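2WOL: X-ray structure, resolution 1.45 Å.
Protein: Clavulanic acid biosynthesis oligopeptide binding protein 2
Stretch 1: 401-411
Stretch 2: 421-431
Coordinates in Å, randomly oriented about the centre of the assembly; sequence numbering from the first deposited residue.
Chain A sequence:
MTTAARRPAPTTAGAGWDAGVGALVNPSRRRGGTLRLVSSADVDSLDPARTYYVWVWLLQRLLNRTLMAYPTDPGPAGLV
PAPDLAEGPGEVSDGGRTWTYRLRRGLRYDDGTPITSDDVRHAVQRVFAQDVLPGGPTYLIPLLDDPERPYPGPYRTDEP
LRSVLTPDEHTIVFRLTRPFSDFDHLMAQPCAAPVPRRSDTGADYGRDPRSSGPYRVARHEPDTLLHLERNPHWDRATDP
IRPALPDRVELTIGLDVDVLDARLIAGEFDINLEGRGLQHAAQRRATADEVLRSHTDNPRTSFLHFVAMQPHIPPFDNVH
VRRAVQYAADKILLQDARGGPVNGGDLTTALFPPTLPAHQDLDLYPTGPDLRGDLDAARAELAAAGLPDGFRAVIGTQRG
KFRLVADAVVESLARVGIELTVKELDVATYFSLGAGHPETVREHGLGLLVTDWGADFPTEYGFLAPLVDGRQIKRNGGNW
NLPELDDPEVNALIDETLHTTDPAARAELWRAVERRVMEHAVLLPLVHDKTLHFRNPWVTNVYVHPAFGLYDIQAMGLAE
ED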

# COMPACT_ATOMS: atom_id res chain seq x y z
N LYS A 401 4.34 14.98 -11.72
CA LYS A 401 4.85 13.80 -12.43
C LYS A 401 3.77 13.11 -13.26
O LYS A 401 4.06 12.56 -14.33
CB LYS A 401 5.48 12.82 -11.44
CG LYS A 401 6.61 11.97 -12.02
CD LYS A 401 7.87 12.79 -12.24
CE LYS A 401 8.99 11.95 -12.84
NZ LYS A 401 10.05 12.79 -13.47
N PHE A 402 2.54 13.13 -12.75
CA PHE A 402 1.39 12.58 -13.46
C PHE A 402 1.13 13.34 -14.76
O PHE A 402 0.72 12.75 -15.76
CB PHE A 402 0.15 12.61 -12.57
CG PHE A 402 0.04 11.45 -11.61
CD1 PHE A 402 1.18 10.78 -11.15
CD2 PHE A 402 -1.20 11.07 -11.12
CE1 PHE A 402 1.07 9.73 -10.25
CE2 PHE A 402 -1.32 10.02 -10.21
CZ PHE A 402 -0.18 9.35 -9.78
N ARG A 403 1.35 14.66 -14.72
CA ARG A 403 1.17 15.51 -15.90
C ARG A 403 2.19 15.19 -16.99
O ARG A 403 1.84 15.13 -18.17
CB ARG A 403 1.21 17.00 -15.52
CG ARG A 403 1.12 17.97 -16.71
CD ARG A 403 -0.15 17.76 -17.52
NE ARG A 403 -0.10 18.41 -18.83
CZ ARG A 403 -0.75 19.53 -19.14
NH1 ARG A 403 -1.52 20.14 -18.25
NH2 ARG A 403 -0.64 20.03 -20.37
N LEU A 404 3.44 14.98 -16.59
CA LEU A 404 4.49 14.57 -17.53
C LEU A 404 4.12 13.27 -18.23
O LEU A 404 4.32 13.14 -19.44
CB LEU A 404 5.85 14.43 -16.83
CG LEU A 404 6.48 15.68 -16.20
CD1 LEU A 404 7.80 15.30 -15.53
CD2 LEU A 404 6.69 16.79 -17.22
N VAL A 405 3.59 12.32 -17.47
CA VAL A 405 3.11 11.06 -18.03
C VAL A 405 1.95 11.30 -19.00
O VAL A 405 1.94 10.75 -20.11
CB VAL A 405 2.75 10.04 -16.92
CG1 VAL A 405 2.01 8.83 -17.49
CG2 VAL A 405 4.01 9.60 -16.18
N ALA A 406 0.99 12.14 -18.60
CA ALA A 406 -0.13 12.49 -19.47
C ALA A 406 0.34 13.06 -20.81
O ALA A 406 -0.17 12.67 -21.86
CB ALA A 406 -1.07 13.47 -18.77
N ASP A 407 1.32 13.97 -20.75
CA ASP A 407 1.89 14.58 -21.95
C ASP A 407 2.52 13.53 -22.87
O ASP A 407 2.41 13.63 -24.10
CB ASP A 407 2.94 15.64 -21.59
CG ASP A 407 2.33 16.87 -20.93
OD1 ASP A 407 1.12 17.12 -21.09
OD2 ASP A 407 3.09 17.61 -20.25
N ALA A 408 3.18 12.54 -22.27
CA ALA A 408 3.76 11.43 -23.03
C ALA A 408 2.68 10.55 -23.67
O ALA A 408 2.89 9.99 -24.75
CB ALA A 408 4.68 10.62 -22.15
N VAL A 409 1.52 10.44 -23.02
CA VAL A 409 0.39 9.73 -23.62
C VAL A 409 -0.13 10.52 -24.83
O VAL A 409 -0.37 9.95 -25.89
CB VAL A 409 -0.76 9.45 -22.62
CG1 VAL A 409 -1.90 8.70 -23.30
CG2 VAL A 409 -0.26 8.65 -21.42
N VAL A 410 -0.28 11.83 -24.66
CA VAL A 410 -0.70 12.72 -25.74
C VAL A 410 0.22 12.57 -26.96
O VAL A 410 -0.24 12.36 -28.08
CB VAL A 410 -0.73 14.21 -25.28
CG1 VAL A 410 -1.01 15.15 -26.45
CG2 VAL A 410 -1.76 14.41 -24.18
N GLU A 411 1.53 12.65 -26.72
CA GLU A 411 2.53 12.54 -27.77
C GLU A 411 2.51 11.17 -28.46
O GLU A 411 2.58 11.08 -29.69
CB GLU A 411 3.92 12.84 -27.20
CG GLU A 411 5.03 12.92 -28.23
CD GLU A 411 6.37 13.35 -27.65
OE1 GLU A 411 6.40 14.00 -26.58
OE2 GLU A 411 7.41 13.03 -28.26
N THR A 421 -6.52 16.10 -25.24
CA THR A 421 -6.25 17.26 -24.41
C THR A 421 -6.21 16.78 -22.96
O THR A 421 -6.72 15.70 -22.63
CB THR A 421 -7.29 18.37 -24.60
OG1 THR A 421 -8.60 17.84 -24.40
CG2 THR A 421 -7.21 18.94 -26.02
N VAL A 422 -5.58 17.58 -22.10
CA VAL A 422 -5.29 17.19 -20.74
C VAL A 422 -6.17 17.97 -19.76
O VAL A 422 -6.25 19.20 -19.83
CB VAL A 422 -3.80 17.41 -20.41
CG1 VAL A 422 -3.48 16.95 -19.00
CG2 VAL A 422 -2.90 16.69 -21.41
N LYS A 423 -6.84 17.24 -18.87
CA LYS A 423 -7.62 17.85 -17.79
C LYS A 423 -6.94 17.57 -16.46
O LYS A 423 -6.87 16.42 -16.02
CB LYS A 423 -9.06 17.34 -17.80
CG LYS A 423 -9.92 17.79 -16.61
CD LYS A 423 -10.17 19.29 -16.61
CE LYS A 423 -10.90 19.73 -15.35
NZ LYS A 423 -11.20 21.19 -15.37
N GLU A 424 -6.43 18.62 -15.83
CA GLU A 424 -5.80 18.48 -14.52
C GLU A 424 -6.84 18.58 -13.41
O GLU A 424 -7.74 19.42 -13.45
CB GLU A 424 -4.71 19.53 -14.32
CG GLU A 424 -3.45 19.24 -15.12
CD GLU A 424 -2.36 20.27 -14.91
OE1 GLU A 424 -2.65 21.38 -14.42
OE2 GLU A 424 -1.20 19.96 -15.23
N LEU A 425 -6.70 17.70 -12.42
CA LEU A 425 -7.58 17.69 -11.26
C LEU A 425 -6.77 17.98 -10.00
O LEU A 425 -5.57 17.72 -9.95
CB LEU A 425 -8.30 16.34 -11.14
CG LEU A 425 -9.14 15.87 -12.34
CD1 LEU A 425 -9.58 14.42 -12.15
CD2 LEU A 425 -10.35 16.78 -12.56
N ASP A 426 -7.44 18.53 -8.98
CA ASP A 426 -6.81 18.85 -7.70
C ASP A 426 -6.04 17.66 -7.14
O ASP A 426 -6.55 16.54 -7.08
CB ASP A 426 -7.87 19.31 -6.70
CG ASP A 426 -7.29 20.15 -5.57
OD1 ASP A 426 -6.17 19.86 -5.09
OD2 ASP A 426 -7.97 21.11 -5.14
N VAL A 427 -4.80 17.92 -6.72
CA VAL A 427 -3.89 16.89 -6.22
C VAL A 427 -4.39 16.23 -4.93
O VAL A 427 -4.45 15.01 -4.83
CB VAL A 427 -2.45 17.45 -6.02
CG1 VAL A 427 -1.54 16.42 -5.36
CG2 VAL A 427 -1.85 17.90 -7.35
N ALA A 428 -4.76 17.07 -3.96
CA ALA A 428 -5.15 16.61 -2.62
C ALA A 428 -6.37 15.69 -2.61
O ALA A 428 -6.46 14.78 -1.78
CB ALA A 428 -5.37 17.80 -1.70
N THR A 429 -7.30 15.93 -3.54
CA THR A 429 -8.55 15.17 -3.60
C THR A 429 -8.64 14.27 -4.84
O THR A 429 -9.73 13.83 -5.21
CB THR A 429 -9.78 16.10 -3.59
OG1 THR A 429 -9.72 16.98 -4.72
CG2 THR A 429 -9.84 16.91 -2.30
N TYR A 430 -7.50 14.00 -5.47
CA TYR A 430 -7.46 13.25 -6.73
C TYR A 430 -8.11 11.87 -6.63
O TYR A 430 -8.78 11.42 -7.56
CB TYR A 430 -6.02 13.13 -7.24
CG TYR A 430 -5.90 12.60 -8.65
CD1 TYR A 430 -6.30 13.38 -9.74
CD2 TYR A 430 -5.36 11.34 -8.91
CE1 TYR A 430 -6.17 12.92 -11.04
CE2 TYR A 430 -5.22 10.87 -10.21
CZ TYR A 430 -5.64 11.66 -11.27
OH TYR A 430 -5.51 11.20 -12.56
N PHE A 431 -7.92 11.21 -5.49
CA PHE A 431 -8.44 9.86 -5.29
C PHE A 431 -9.82 9.84 -4.63
O PHE A 431 -10.59 8.89 -4.81
CB PHE A 431 -7.41 9.03 -4.50
CG PHE A 431 -6.00 9.17 -5.01
CD1 PHE A 431 -5.07 9.96 -4.34
CD2 PHE A 431 -5.60 8.52 -6.18
CE1 PHE A 431 -3.77 10.10 -4.82
CE2 PHE A 431 -4.30 8.65 -6.66
CZ PHE A 431 -3.38 9.44 -5.98

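The strongest polar link between the two stretches is a salt bridge between Arg-403 and Glu-424. Arg-403 NH1 lies 3.0 Å from Glu-424 OE2. The same pair counts as a hydrogen bond, with the arginine as donor, but a weak one: the angle at the hydrogen is 148°. The carboxylate oxygen sits at the edge of the guanidinium, near its plane, where the N-H groups point. The contact is thus both a salt bridge and a weak, bent hydrogen bond.

Arg-403 makes a second salt bridge, this time within its own helix. Its NE donates to Asp-407 OD1 at 2.9 Å, with an angle of 166°. This bond is shorter and straighter than the one to Glu-424. Asp-407 is four residues further along, one turn of helix, so the two side chains can meet on the same side. The guanidinium is thus held by two acidic groups, one from each stretch. Its chi1 is t and its chi2 is p, and this bent course brings the group within range of both.

Val-422 packs against this charged group. Its CG1 lies over one face of the guanidinium, 3.7 Å from Arg-403 NE. The face of a guanidinium carries no N-H bonds, so an apolar methyl can rest there while the edge serves the acids. Asp-407 also touches the valine: Asp-407 OD1 is 4.1 Å from Val-422 CG2. The CA-to-CB bond of Asp-407 points sideways, but the end of its side chain comes nearer the strand.

Val-422 is the centre of the packing, and it has more area covered by the other stretch than any other residue here. It meets four helix residues, two of them through apolar contacts. Val-410 CG2 lies 3.8 Å from Val-422 CG2, and Ala-406 CB lies 4.2 Å from Val-422 CG1. Arg-403, Ala-406 and Val-410 follow one another at steps of three and four, so they share one side of the helix. All three point toward the strand.

The strand runs nearly antiparallel to the helix, at 162°, with a closest approach between axes of 9.0 Å. Val-422 and Glu-424 both point toward the helix, while Thr-421 and Lys-423 point away. This is the usual alternation of a strand. The small side chain of Ala-406 accompanies a close backbone approach: its CA is 7.1 Å from the CA of Val-422.

A separate aromatic contact lies beyond the strand. Phe-402 CE2 is 4.0 Å from Tyr-430 CE2. The rings form an offset edge-to-face pair, with the edge of Phe-402 toward the face of Tyr-430. Their centroids are 6.0 Å apart and their planes meet at 73°. Tyr-430 closes a type I turn that begins at Val-427, and Tyr-430 N donates to Val-427 O at 3.3 Å. Its hydroxyl is hydrogen-bonded elsewhere in the structure.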